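Local coordinates for protein malate dehydrogenase (Pyrococcus horikoshii, PDB 1V9N) that catalyses the NAD-dependent interconversion of (S)-malate and oxaloacetate as a homodimeric member of the LDH2/MDH2 oxidoreductase family, at residues Q58-K61 and R62-G66. Residues are numbered along the deposited sequence; the frame is centred on the assembly and turned at random.
Sequences QRLK and RYVDG
Arg-59 bends at chi2 (-95°) and chi3, whereas Arg-62 runs extended from CG to NE with CG trans to its backbone N (chi1 173°); the two chains thus travel side by side in the same direction from the first turn of helix 60-69, with Arg-59 as its N-cap residue. Their guanidinium planes are 64° apart: Arg-62 NH1 lies over one face of the Arg-59 group, 3.1 Å from Arg-59 NH1, while Arg-59 CZ sits at the edge of the Arg-62 group, in its plane. Both groups are cationic and both atoms donors, so this is a close approach of like charges and not a hydrogen bond. Arg-62 NE hydrogen-bonds to Thr-271 OG1, while the Arg-59 side chain comes within about 5 Å of the bound NADPH, placing this helix start beside the cofactor pocket. Regular helical bonding follows: Val-64 N reaches Leu-60 O at 2.9 Å, and one residue further on Asp-65 N donates to Lys-61 O at 3.0 Å. Leu-60 CG meets Val-64 CG2 at 4.1 Å, and both side chains pack against helix 16-29. Tyr-63 OH hydrogen-bonds to His-127 ND1. With an alanine at Tyr-63, His-127 would probably lose this hydroxyl partner and the Arg-59 carbonyl its aromatic cover. That carbonyl O accepts weak bonds from the N atoms of Arg-62 and Tyr-63, and it sits 3.3 Å above one face of the Tyr-63 ring, offset toward the rim.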
loop_
_atom_site.group_PDB
_atom_site.type_symbol
_atom_site.label_atom_id
_atom_site.label_comp_id
_atom_site.label_asym_id
_atom_site.label_seq_id
_atom_site.Cartn_x
_atom_site.Cartn_y
_atom_site.Cartn_z
ATOM N N GLN A 58 26.565 2.551 6.843
ATOM C CA GLN A 58 26.441 2.618 8.293
ATOM C C GLN A 58 25.946 1.278 8.842
ATOM O O GLN A 58 26.030 1.018 10.041
ATOM C CB GLN A 58 25.452 3.716 8.677
ATOM C CG GLN A 58 25.268 3.877 10.171
ATOM C CD GLN A 58 23.940 4.512 10.522
ATOM O OE1 GLN A 58 22.882 3.900 10.354
ATOM N NE2 GLN A 58 23.985 5.746 11.008
ATOM N N ARG A 59 25.435 0.433 7.954
ATOM C CA ARG A 59 24.897 -0.869 8.330
ATOM C C ARG A 59 25.814 -2.009 7.940
ATOM O O ARG A 59 25.419 -3.172 7.981
ATOM C CB ARG A 59 23.564 -1.069 7.636
ATOM C CG ARG A 59 22.628 0.080 7.842
ATOM C CD ARG A 59 21.728 -0.220 8.990
ATOM N NE ARG A 59 20.353 -0.368 8.546
ATOM C CZ ARG A 59 19.371 -0.736 9.354
ATOM N NH1 ARG A 59 19.647 -0.992 10.623
ATOM N NH2 ARG A 59 18.125 -0.823 8.913
ATOM N N LEU A 60 27.030 -1.678 7.530
ATOM C CA LEU A 60 27.973 -2.709 7.143
ATOM C C LEU A 60 28.369 -3.528 8.370
ATOM O O LEU A 60 28.560 -4.740 8.284
ATOM C CB LEU A 60 29.214 -2.081 6.514
ATOM C CG LEU A 60 30.260 -3.092 6.048
ATOM C CD1 LEU A 60 29.693 -3.923 4.899
ATOM C CD2 LEU A 60 31.523 -2.355 5.615
ATOM N N LYS A 61 28.479 -2.866 9.516
ATOM C CA LYS A 61 28.853 -3.550 10.753
ATOM C C LYS A 61 27.823 -4.617 11.125
ATOM O O LYS A 61 28.159 -5.627 11.746
ATOM C CB LYS A 61 28.988 -2.543 11.895
ATOM C CG LYS A 61 27.691 -1.858 12.278
ATOM C CD LYS A 61 27.889 -0.927 13.467
ATOM C CE LYS A 61 26.571 -0.298 13.894
ATOM N NZ LYS A 61 26.730 0.571 15.092
ATOM N N ARG A 62 26.570 -4.384 10.739
ATOM C CA ARG A 62 25.482 -5.314 11.011
ATOM C C ARG A 62 25.689 -6.610 10.231
ATOM O O ARG A 62 25.551 -7.705 10.777
ATOM C CB ARG A 62 24.140 -4.684 10.618
ATOM C CG ARG A 62 22.948 -5.629 10.712
ATOM C CD ARG A 62 21.638 -4.947 10.302
ATOM N NE ARG A 62 20.481 -5.764 10.648
ATOM C CZ ARG A 62 19.227 -5.324 10.691
ATOM N NH1 ARG A 62 18.951 -4.056 10.403
ATOM N NH2 ARG A 62 18.247 -6.151 11.038
ATOM N N TYR A 63 26.017 -6.479 8.950
ATOM C CA TYR A 63 26.236 -7.648 8.111
ATOM C C TYR A 63 27.530 -8.352 8.477
ATOM O O TYR A 63 27.597 -9.579 8.450
ATOM C CB TYR A 63 26.239 -7.249 6.632
ATOM C CG TYR A 63 24.988 -6.506 6.219
ATOM C CD1 TYR A 63 23.727 -6.951 6.618
ATOM C CD2 TYR A 63 25.062 -5.355 5.439
ATOM C CE1 TYR A 63 22.572 -6.264 6.252
ATOM C CE2 TYR A 63 23.910 -4.662 5.067
ATOM C CZ TYR A 63 22.671 -5.122 5.476
ATOM O OH TYR A 63 21.534 -4.444 5.098
ATOM N N VAL A 64 28.558 -7.576 8.812
ATOM C CA VAL A 64 29.844 -8.144 9.214
ATOM C C VAL A 64 29.646 -9.031 10.443
ATOM O O VAL A 64 30.078 -10.177 10.463
ATOM C CB VAL A 64 30.874 -7.039 9.568
ATOM C CG1 VAL A 64 32.074 -7.650 10.294
ATOM C CG2 VAL A 64 31.335 -6.332 8.302
ATOM N N ASP A 65 28.989 -8.495 11.468
ATOM C CA ASP A 65 28.750 -9.264 12.687
ATOM C C ASP A 65 27.931 -10.520 12.400
ATOM O O ASP A 65 28.177 -11.576 12.979
ATOM C CB ASP A 65 28.027 -8.414 13.734
ATOM C CG ASP A 65 28.902 -7.302 14.287
ATOM O OD1 ASP A 65 30.146 -7.453 14.263
ATOM O OD2 ASP A 65 28.348 -6.286 14.762
ATOM N N GLY A 66 26.955 -10.397 11.507
ATOM C CA GLY A 66 26.127 -11.542 11.169
ATOM C C GLY A 66 26.930 -12.624 10.476
ATOM O O GLY A 66 26.702 -13.810 10.686
#